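Local coordinates for polymeric Immunoglobulin Receptor (Oncorhynchus mykiss, PDB 5F1S), which probably binds polymeric immunoglobulins for mucosal immunity through an ectodomain of tandem immunoglobulin-like domains, the source of secretory component, at residues 8-16 with 132-140; 80-91 with 102-112. All coordinates share one frame; numbering follows the deposited sequence.

Interaction 1. Residues 8-16 with 132-140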
loop_
_atom_site.group_PDB
_atom_site.type_symbol
_atom_site.label_atom_id
_atom_site.label_comp_id
_atom_site.label_asym_id
_atom_site.label_seq_id
_atom_site.Cartn_x
_atom_site.Cartn_y
_atom_site.Cartn_z
ATOM N N LEU A 8 -6.519 -5.761 4.549
ATOM C CA LEU A 8 -5.529 -4.887 3.915
ATOM C C LEU A 8 -5.446 -5.226 2.452
ATOM O O LEU A 8 -5.567 -6.392 2.075
ATOM C CB LEU A 8 -4.081 -5.080 4.483
ATOM C CG LEU A 8 -3.765 -4.901 5.957
ATOM C CD1 LEU A 8 -2.329 -5.280 6.237
ATOM C CD2 LEU A 8 -3.988 -3.445 6.330
ATOM N N ALA A 9 -5.143 -4.202 1.645
ATOM C CA ALA A 9 -4.751 -4.379 0.260
ATOM C C ALA A 9 -3.415 -3.680 0.058
ATOM O O ALA A 9 -3.227 -2.544 0.483
ATOM C CB ALA A 9 -5.813 -3.824 -0.701
ATOM N N VAL A 10 -2.471 -4.372 -0.535
ATOM C CA VAL A 10 -1.140 -3.828 -0.671
ATOM C C VAL A 10 -0.618 -4.179 -2.055
ATOM O O VAL A 10 -0.818 -5.304 -2.523
ATOM C CB VAL A 10 -0.233 -4.397 0.434
ATOM C CG1 VAL A 10 -0.166 -5.908 0.335
ATOM C CG2 VAL A 10 1.142 -3.830 0.331
ATOM N N LEU A 11 0.100 -3.255 -2.672
ATOM C CA LEU A 11 0.713 -3.542 -3.976
ATOM C C LEU A 11 1.876 -4.531 -3.863
ATOM O O LEU A 11 2.704 -4.455 -2.948
ATOM C CB LEU A 11 1.238 -2.255 -4.598
ATOM C CG LEU A 11 0.214 -1.206 -4.989
ATOM C CD1 LEU A 11 0.859 0.115 -5.324
ATOM C CD2 LEU A 11 -0.562 -1.689 -6.143
ATOM N N GLU A 12 1.962 -5.446 -4.829
ATOM C CA GLU A 12 3.010 -6.460 -4.826
ATOM C C GLU A 12 4.382 -5.817 -4.737
ATOM O O GLU A 12 4.680 -4.842 -5.424
ATOM C CB GLU A 12 2.922 -7.313 -6.093
ATOM C CG GLU A 12 3.735 -8.571 -6.037
ATOM C CD GLU A 12 3.556 -9.465 -7.275
ATOM O OE1 GLU A 12 3.493 -8.898 -8.391
ATOM O OE2 GLU A 12 3.499 -10.710 -7.127
ATOM N N GLY A 13 5.204 -6.344 -3.835
ATOM C CA GLY A 13 6.513 -5.796 -3.582
ATOM C C GLY A 13 6.633 -4.965 -2.321
ATOM O O GLY A 13 7.744 -4.784 -1.835
ATOM N N ARG A 14 5.536 -4.419 -1.812
ATOM C CA ARG A 14 5.542 -3.612 -0.616
ATOM C C ARG A 14 5.504 -4.490 0.636
ATOM O O ARG A 14 5.329 -5.710 0.597
ATOM C CB ARG A 14 4.331 -2.669 -0.587
ATOM C CG ARG A 14 4.161 -1.597 -1.729
ATOM C CD ARG A 14 5.218 -0.603 -1.735
ATOM N NE ARG A 14 4.816 0.724 -2.288
ATOM C CZ ARG A 14 4.612 0.974 -3.588
ATOM N NH1 ARG A 14 4.678 0.023 -4.503
ATOM N NH2 ARG A 14 4.339 2.193 -3.988
ATOM N N SER A 15 5.703 -3.832 1.764
ATOM C CA SER A 15 5.750 -4.479 3.070
ATOM C C SER A 15 4.514 -4.086 3.849
ATOM O O SER A 15 3.920 -3.042 3.580
ATOM C CB SER A 15 6.994 -4.023 3.836
ATOM O OG SER A 15 8.138 -4.470 3.147
ATOM N N VAL A 16 4.141 -4.901 4.847
ATOM C CA VAL A 16 3.122 -4.510 5.810
ATOM C C VAL A 16 3.664 -4.659 7.225
ATOM O O VAL A 16 4.509 -5.505 7.503
ATOM C CB VAL A 16 1.807 -5.309 5.676
ATOM C CG1 VAL A 16 1.135 -5.025 4.318
ATOM C CG2 VAL A 16 2.031 -6.790 5.870
ATOM N N GLN A 132 0.887 11.509 -6.785
ATOM C CA GLN A 132 1.829 10.427 -6.525
ATOM C C GLN A 132 1.184 9.110 -6.926
ATOM O O GLN A 132 0.255 8.629 -6.265
ATOM C CB GLN A 132 2.294 10.364 -5.076
ATOM C CG GLN A 132 3.521 9.388 -5.011
ATOM C CD GLN A 132 4.303 9.460 -3.712
ATOM O OE1 GLN A 132 4.077 10.339 -2.882
ATOM N NE2 GLN A 132 5.238 8.541 -3.544
ATOM N N CYS A 133 1.654 8.554 -8.031
ATOM C CA CYS A 133 1.151 7.305 -8.556
ATOM C C CYS A 133 2.035 6.168 -8.069
ATOM O O CYS A 133 3.245 6.167 -8.320
ATOM C CB CYS A 133 1.141 7.299 -10.074
ATOM S SG CYS A 133 0.599 8.845 -10.960
ATOM N N LEU A 134 1.438 5.193 -7.422
ATOM C CA LEU A 134 2.152 4.043 -6.899
ATOM C C LEU A 134 1.985 2.852 -7.823
ATOM O O LEU A 134 0.961 2.708 -8.489
ATOM C CB LEU A 134 1.619 3.666 -5.527
ATOM C CG LEU A 134 1.483 4.844 -4.560
ATOM C CD1 LEU A 134 0.841 4.305 -3.273
ATOM C CD2 LEU A 134 2.834 5.421 -4.241
ATOM N N TYR A 135 2.998 1.984 -7.876
ATOM C CA TYR A 135 2.850 0.813 -8.720
ATOM C C TYR A 135 3.552 -0.400 -8.136
ATOM O O TYR A 135 4.471 -0.276 -7.334
ATOM C CB TYR A 135 3.367 1.085 -10.135
ATOM C CG TYR A 135 4.792 1.476 -10.212
ATOM C CD1 TYR A 135 5.800 0.513 -10.187
ATOM C CD2 TYR A 135 5.150 2.783 -10.308
ATOM C CE1 TYR A 135 7.122 0.875 -10.282
ATOM C CE2 TYR A 135 6.487 3.165 -10.391
ATOM C CZ TYR A 135 7.458 2.190 -10.395
ATOM O OH TYR A 135 8.775 2.564 -10.485
ATOM N N SER A 136 3.049 -1.576 -8.501
ATOM C CA SER A 136 3.552 -2.842 -7.996
ATOM C C SER A 136 4.797 -3.274 -8.772
ATOM O O SER A 136 5.136 -2.721 -9.838
ATOM C CB SER A 136 2.496 -3.926 -8.075
ATOM O OG SER A 136 2.132 -4.211 -9.416
ATOM N N GLN A 137 5.448 -4.310 -8.239
ATOM C CA GLN A 137 6.839 -4.595 -8.625
ATOM C C GLN A 137 6.974 -4.909 -10.098
ATOM O O GLN A 137 8.027 -4.647 -10.692
ATOM C CB GLN A 137 7.428 -5.775 -7.830
ATOM C CG GLN A 137 6.720 -7.050 -8.112
ATOM C CD GLN A 137 7.097 -8.193 -7.175
ATOM O OE1 GLN A 137 7.541 -7.963 -6.049
ATOM N NE2 GLN A 137 6.875 -9.429 -7.630
ATOM N N GLY A 138 5.939 -5.463 -10.701
ATOM C CA GLY A 138 6.042 -5.855 -12.084
ATOM C C GLY A 138 6.070 -4.711 -13.061
ATOM O O GLY A 138 6.253 -4.968 -14.260
ATOM N N TYR A 139 5.840 -3.472 -12.610
ATOM C CA TYR A 139 5.840 -2.317 -13.497
ATOM C C TYR A 139 7.109 -1.485 -13.403
ATOM O O TYR A 139 7.183 -0.398 -13.990
ATOM C CB TYR A 139 4.591 -1.459 -13.214
ATOM C CG TYR A 139 3.336 -2.230 -13.608
ATOM C CD1 TYR A 139 2.971 -2.340 -14.928
ATOM C CD2 TYR A 139 2.559 -2.896 -12.672
ATOM C CE1 TYR A 139 1.868 -3.058 -15.320
ATOM C CE2 TYR A 139 1.458 -3.628 -13.045
ATOM C CZ TYR A 139 1.107 -3.695 -14.382
ATOM O OH TYR A 139 0.021 -4.417 -14.798
ATOM N N ARG A 140 8.122 -1.969 -12.688
ATOM C CA ARG A 140 9.318 -1.154 -12.485
ATOM C C ARG A 140 9.948 -0.714 -13.807
ATOM O O ARG A 140 10.410 0.431 -13.931
ATOM C CB ARG A 140 10.324 -1.923 -11.628
ATOM C CG ARG A 140 9.949 -1.879 -10.155
ATOM C CD ARG A 140 10.706 -2.852 -9.305
ATOM N NE ARG A 140 10.284 -2.718 -7.916
ATOM C CZ ARG A 140 10.402 -3.666 -6.997
ATOM N NH1 ARG A 140 10.932 -4.852 -7.321
ATOM N NH2 ARG A 140 9.966 -3.427 -5.764
HETATM O O HOH W 1 3.316 -6.589 -9.982
HETATM O O HOH W 2 5.772 -9.779 -10.490
HETATM O O HOH W 3 8.667 -1.907 -3.291
HETATM O O HOH W 4 10.349 -4.531 -3.262
#
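R14 donates through NH1 to Y135 O at 2.9 Å with an N-H...O angle of 151°, a direct bond from the first immunoglobulin-like domain to the second. The R14 chain bends at chi2, which brings its guanidinium across L134 at about a right angle. The oxygen lies in the guanidinium plane, yet NH1 sits above the carbonyl plane. NH2, 3.5 Å from L134 CB, is satisfied by K177 O. Replacing R14 with alanine is likely to leave Y135 O and K177 O each without its guanidinium donor and to open a gap beside L134.

The backbone supplies the second direct bond: Q137 N donates to E12 O at 3.0 Å, bent to 135° at the hydrogen. The E12 carboxylate and the Q137 amide stack with planes 17° apart and are not bonded to each other, although E12 CD and Q137 NE2 approach to 3.3 Å. Their polar ends have other partners: E12 OE1 takes Q112 NE2, E12 OE2 takes K82 N, and Q137 NE2 gives to Q81 OE1, while a water also bridges E12 OE1 and Q137 NE2. A second water links E12 OE1 (2.8 Å), S136 OG and G138 N; S136 OG also meets G113 N. Another joins G13 O to R140 NH2. L11 CD1, 3.6 Å from L134 CB, adds an apolar contact. In the type II turn L11-R14, a CB on G13 would press against the preceding carbonyl oxygen and crowd Q137 CB. Two direct bonds, bridging waters and partners from neighbouring residues match the polar groups here, consistent with a specific relative placement of the two domains.

Interaction 2. Residues 80-91 with 102-112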
loop_
_atom_site.group_PDB
_atom_site.type_symbol
_atom_site.label_atom_id
_atom_site.label_comp_id
_atom_site.label_asym_id
_atom_site.label_seq_id
_atom_site.Cartn_x
_atom_site.Cartn_y
_atom_site.Cartn_z
ATOM N N LEU A 80 5.933 -8.474 -0.319
ATOM C CA LEU A 80 4.808 -9.376 -0.476
ATOM C C LEU A 80 4.574 -9.707 -1.940
ATOM O O LEU A 80 4.594 -8.823 -2.796
ATOM C CB LEU A 80 3.549 -8.750 0.109
ATOM C CG LEU A 80 3.520 -8.833 1.631
ATOM C CD1 LEU A 80 2.470 -7.870 2.176
ATOM C CD2 LEU A 80 3.189 -10.266 2.090
ATOM N N GLN A 81 4.287 -10.974 -2.203
ATOM C CA GLN A 81 3.998 -11.475 -3.538
ATOM C C GLN A 81 2.519 -11.783 -3.682
ATOM O O GLN A 81 1.808 -12.037 -2.711
ATOM C CB GLN A 81 4.840 -12.727 -3.804
ATOM C CG GLN A 81 6.330 -12.461 -3.681
ATOM C CD GLN A 81 6.817 -11.427 -4.643
ATOM O OE1 GLN A 81 6.880 -11.683 -5.841
ATOM N NE2 GLN A 81 7.188 -10.271 -4.142
ATOM N N LYS A 82 2.030 -11.816 -4.927
ATOM C CA LYS A 82 0.610 -12.071 -5.105
ATOM C C LYS A 82 0.198 -13.377 -4.427
ATOM O O LYS A 82 -0.889 -13.487 -3.852
ATOM C CB LYS A 82 0.268 -12.115 -6.591
ATOM C CG LYS A 82 -1.238 -12.213 -6.804
ATOM C CD LYS A 82 -1.659 -12.136 -8.250
ATOM C CE LYS A 82 -3.207 -12.242 -8.319
ATOM N NZ LYS A 82 -3.704 -12.196 -9.718
ATOM N N GLU A 83 1.053 -14.380 -4.491
ATOM C CA GLU A 83 0.714 -15.669 -3.902
ATOM C C GLU A 83 0.698 -15.618 -2.368
ATOM O O GLU A 83 0.210 -16.572 -1.737
ATOM C CB GLU A 83 1.686 -16.731 -4.411
ATOM C CG GLU A 83 3.146 -16.487 -4.084
ATOM C CD GLU A 83 3.934 -15.735 -5.187
ATOM O OE1 GLU A 83 3.323 -14.994 -6.038
ATOM O OE2 GLU A 83 5.192 -15.892 -5.170
ATOM N N ASP A 84 1.190 -14.524 -1.762
ATOM C CA ASP A 84 1.058 -14.317 -0.310
ATOM C C ASP A 84 -0.347 -13.882 0.114
ATOM O O ASP A 84 -0.656 -13.844 1.319
ATOM C CB ASP A 84 2.104 -13.292 0.182
ATOM C CG ASP A 84 3.507 -13.783 0.050
ATOM O OD1 ASP A 84 3.731 -14.973 0.370
ATOM O OD2 ASP A 84 4.413 -13.001 -0.329
ATOM N N SER A 85 -1.237 -13.597 -0.832
ATOM C CA SER A 85 -2.596 -13.196 -0.491
ATOM C C SER A 85 -3.338 -14.273 0.296
ATOM O O SER A 85 -3.201 -15.460 0.015
ATOM C CB SER A 85 -3.389 -12.924 -1.762
ATOM O OG SER A 85 -2.860 -11.865 -2.488
ATOM N N GLY A 86 -4.167 -13.850 1.245
ATOM C CA GLY A 86 -4.963 -14.790 2.005
ATOM C C GLY A 86 -5.159 -14.348 3.440
ATOM O O GLY A 86 -4.890 -13.199 3.821
ATOM N N TRP A 87 -5.698 -15.281 4.196
ATOM C CA TRP A 87 -6.017 -15.033 5.589
ATOM C C TRP A 87 -4.817 -15.345 6.477
ATOM O O TRP A 87 -4.119 -16.349 6.265
ATOM C CB TRP A 87 -7.219 -15.890 6.008
ATOM C CG TRP A 87 -8.502 -15.367 5.439
ATOM C CD1 TRP A 87 -9.140 -15.803 4.314
ATOM C CD2 TRP A 87 -9.290 -14.302 5.961
ATOM N NE1 TRP A 87 -10.274 -15.071 4.112
ATOM C CE2 TRP A 87 -10.408 -14.150 5.110
ATOM C CE3 TRP A 87 -9.170 -13.453 7.071
ATOM C CZ2 TRP A 87 -11.378 -13.163 5.315
ATOM C CZ3 TRP A 87 -10.168 -12.481 7.294
ATOM C CH2 TRP A 87 -11.246 -12.342 6.410
ATOM N N TYR A 88 -4.635 -14.497 7.485
ATOM C CA TYR A 88 -3.593 -14.638 8.497
ATOM C C TYR A 88 -4.178 -14.433 9.892
ATOM O O TYR A 88 -5.228 -13.798 10.068
ATOM C CB TYR A 88 -2.490 -13.622 8.252
ATOM C CG TYR A 88 -1.686 -13.872 6.999
ATOM C CD1 TYR A 88 -2.168 -13.479 5.748
ATOM C CD2 TYR A 88 -0.475 -14.521 7.060
ATOM C CE1 TYR A 88 -1.416 -13.689 4.604
ATOM C CE2 TYR A 88 0.284 -14.758 5.915
ATOM C CZ TYR A 88 -0.206 -14.340 4.688
ATOM O OH TYR A 88 0.558 -14.571 3.579
ATOM N N TRP A 89 -3.486 -14.991 10.896
ATOM C CA TRP A 89 -3.950 -14.949 12.291
ATOM C C TRP A 89 -2.848 -14.501 13.236
ATOM O O TRP A 89 -1.741 -15.000 13.151
ATOM C CB TRP A 89 -4.424 -16.322 12.789
ATOM C CG TRP A 89 -5.499 -16.888 11.982
ATOM C CD1 TRP A 89 -5.363 -17.510 10.751
ATOM C CD2 TRP A 89 -6.889 -16.900 12.283
ATOM N NE1 TRP A 89 -6.589 -17.903 10.301
ATOM C CE2 TRP A 89 -7.541 -17.526 11.200
ATOM C CE3 TRP A 89 -7.669 -16.416 13.347
ATOM C CZ2 TRP A 89 -8.927 -17.712 11.175
ATOM C CZ3 TRP A 89 -9.031 -16.587 13.299
ATOM C CH2 TRP A 89 -9.642 -17.237 12.215
ATOM N N CYS A 90 -3.156 -13.508 14.066
ATOM C CA CYS A 90 -2.450 -13.231 15.318
ATOM C C CYS A 90 -2.794 -14.322 16.308
ATOM O O CYS A 90 -3.979 -14.617 16.475
ATOM C CB CYS A 90 -2.939 -11.908 15.927
ATOM S SG CYS A 90 -2.827 -10.398 15.018
ATOM N N GLY A 91 -1.800 -14.907 16.983
ATOM C CA GLY A 91 -2.085 -15.891 18.029
ATOM C C GLY A 91 -1.246 -15.695 19.282
ATOM O O GLY A 91 -0.110 -15.224 19.230
ATOM N N VAL A 102 -7.800 -15.536 22.098
ATOM C CA VAL A 102 -6.342 -15.405 21.981
ATOM C C VAL A 102 -5.906 -15.434 20.522
ATOM O O VAL A 102 -4.731 -15.687 20.218
ATOM C CB VAL A 102 -5.615 -16.507 22.783
ATOM C CG1 VAL A 102 -5.775 -16.203 24.254
ATOM C CG2 VAL A 102 -6.127 -17.885 22.470
ATOM N N THR A 103 -6.837 -15.163 19.607
ATOM C CA THR A 103 -6.475 -15.112 18.181
ATOM C C THR A 103 -7.302 -14.005 17.506
ATOM O O THR A 103 -8.327 -13.543 18.023
ATOM C CB THR A 103 -6.735 -16.450 17.433
ATOM O OG1 THR A 103 -8.151 -16.728 17.447
ATOM C CG2 THR A 103 -5.940 -17.667 18.011
ATOM N N ALA A 104 -6.838 -13.562 16.339
ATOM C CA ALA A 104 -7.584 -12.580 15.565
ATOM C C ALA A 104 -7.134 -12.737 14.120
ATOM O O ALA A 104 -5.957 -13.019 13.875
ATOM C CB ALA A 104 -7.370 -11.139 16.072
ATOM N N SER A 105 -8.065 -12.624 13.161
ATOM C CA SER A 105 -7.692 -12.830 11.775
ATOM C C SER A 105 -7.720 -11.515 10.997
ATOM O O SER A 105 -8.397 -10.548 11.357
ATOM C CB SER A 105 -8.633 -13.800 11.056
ATOM O OG SER A 105 -9.958 -13.324 11.208
ATOM N N LEU A 106 -7.068 -11.544 9.844
ATOM C CA LEU A 106 -7.298 -10.495 8.856
ATOM C C LEU A 106 -6.881 -11.049 7.512
ATOM O O LEU A 106 -6.110 -12.003 7.414
ATOM C CB LEU A 106 -6.558 -9.201 9.148
ATOM C CG LEU A 106 -5.113 -9.169 8.640
ATOM C CD1 LEU A 106 -4.529 -7.838 8.841
ATOM C CD2 LEU A 106 -4.356 -10.217 9.396
ATOM N N HIS A 107 -7.405 -10.426 6.469
ATOM C CA HIS A 107 -7.128 -10.859 5.120
ATOM C C HIS A 107 -6.166 -9.859 4.506
ATOM O O HIS A 107 -6.323 -8.661 4.693
ATOM C CB HIS A 107 -8.406 -10.948 4.255
ATOM C CG HIS A 107 -8.152 -11.510 2.890
ATOM N ND1 HIS A 107 -7.916 -10.713 1.789
ATOM C CD2 HIS A 107 -8.051 -12.790 2.458
ATOM C CE1 HIS A 107 -7.696 -11.481 0.732
ATOM N NE2 HIS A 107 -7.765 -12.744 1.116
ATOM N N ILE A 108 -5.180 -10.365 3.778
ATOM C CA ILE A 108 -4.214 -9.536 3.057
ATOM C C ILE A 108 -4.372 -9.845 1.569
ATOM O O ILE A 108 -4.253 -11.000 1.156
ATOM C CB ILE A 108 -2.762 -9.805 3.502
ATOM C CG1 ILE A 108 -2.607 -9.565 4.989
ATOM C CG2 ILE A 108 -1.810 -8.947 2.714
ATOM C CD1 ILE A 108 -1.153 -9.923 5.578
ATOM N N ASN A 109 -4.670 -8.821 0.779
ATOM C CA ASN A 109 -4.834 -8.973 -0.670
ATOM C C ASN A 109 -3.666 -8.262 -1.319
ATOM O O ASN A 109 -3.541 -7.042 -1.196
ATOM C CB ASN A 109 -6.171 -8.375 -1.117
ATOM C CG ASN A 109 -6.447 -8.634 -2.588
ATOM O OD1 ASN A 109 -5.962 -9.621 -3.153
ATOM N ND2 ASN A 109 -7.206 -7.740 -3.210
ATOM N N VAL A 110 -2.794 -9.018 -1.979
ATOM C CA VAL A 110 -1.604 -8.460 -2.597
ATOM C C VAL A 110 -1.921 -8.267 -4.072
ATOM O O VAL A 110 -2.187 -9.234 -4.783
ATOM C CB VAL A 110 -0.382 -9.363 -2.415
ATOM C CG1 VAL A 110 0.863 -8.665 -2.980
ATOM C CG2 VAL A 110 -0.153 -9.648 -0.966
ATOM N N ILE A 111 -1.873 -7.027 -4.528
ATOM C CA ILE A 111 -2.438 -6.690 -5.828
ATOM C C ILE A 111 -1.351 -6.268 -6.803
ATOM O O ILE A 111 -0.335 -5.657 -6.447
ATOM C CB ILE A 111 -3.513 -5.591 -5.698
ATOM C CG1 ILE A 111 -2.976 -4.380 -5.044
ATOM C CG2 ILE A 111 -4.671 -6.116 -4.842
ATOM C CD1 ILE A 111 -4.065 -3.263 -4.875
ATOM N N GLN A 112 -1.630 -6.515 -8.074
ATOM C CA GLN A 112 -0.765 -6.073 -9.158
ATOM C C GLN A 112 -1.451 -4.954 -9.922
ATOM O O GLN A 112 -2.617 -5.089 -10.301
ATOM C CB GLN A 112 -0.448 -7.241 -10.077
ATOM C CG GLN A 112 0.193 -8.423 -9.345
ATOM C CD GLN A 112 0.438 -9.605 -10.251
ATOM O OE1 GLN A 112 -0.440 -9.996 -11.032
ATOM N NE2 GLN A 112 1.608 -10.207 -10.129
HETATM O O HOH W 5 -3.076 -9.798 -10.743
#
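H107 and W87 interlock on one face of a beta hairpin whose strands, 86-91 and 103-111, run antiparallel at 155°. H107 CB sits directly over the six-membered ring of W87, 3.6 Å from its centroid, while the imidazole turns its edge to the five-membered ring, planes at 67°. With CG anti to the backbone N (chi1 -175°), the imidazole reaches back over G86, whose carbonyl oxygen lies over one of its faces. Two residues along, S105 CB is the bump over one face of the W89 ring, 3.5 Å from the six-membered ring centroid. Paired backbone hydrogen bonds at G86-I108, Y88-L106 and C90-A104 fix this register.

The other face carries Y88, with I108 CD1 against Y88 CD1 at 3.7 Å and L106 CD2 near its CB. Ahead of strand 86-91, the loop and 3-10 turn 80-85 form a hollow that V110 fills, its CB, CG1 and CG2 each 3.5 Å from Q81 O. S85 OG closes that turn, accepting from V110 N at 2.9 Å and donating to K82 O. In the V-type sheet the hairpin lies between strands 31-35 and 8-11; Y88 and I108 touch M77 of strand 72-77 in the facing sheet, and C90 is disulfide-bonded to C20 of strand 16-22.

How the interactions relate
Interaction 2 builds the hairpin within the first immunoglobulin-like domain, and interaction 1 joins that domain to the second; their centres lie about 15 Å apart. Along the chain the hairpin is nested inside the loop closed by 8-16 and 132-140. Strands 8-11 and 103-111 are neighbours in one sheet, and the turn at the end of 8-11 is tied to both hairpin segments: E12 N lies 2.8 Å from I111 O and G13 N lies 2.8 Å from L80 O, both probable hydrogen bonds. Packing adds to this, with S136 OG 3.5 Å from Q112 CA. The 80-85 lead-in and the C-terminal end of 102-112 thus lie beside the interdomain contact and supply partners to E12 and Q137.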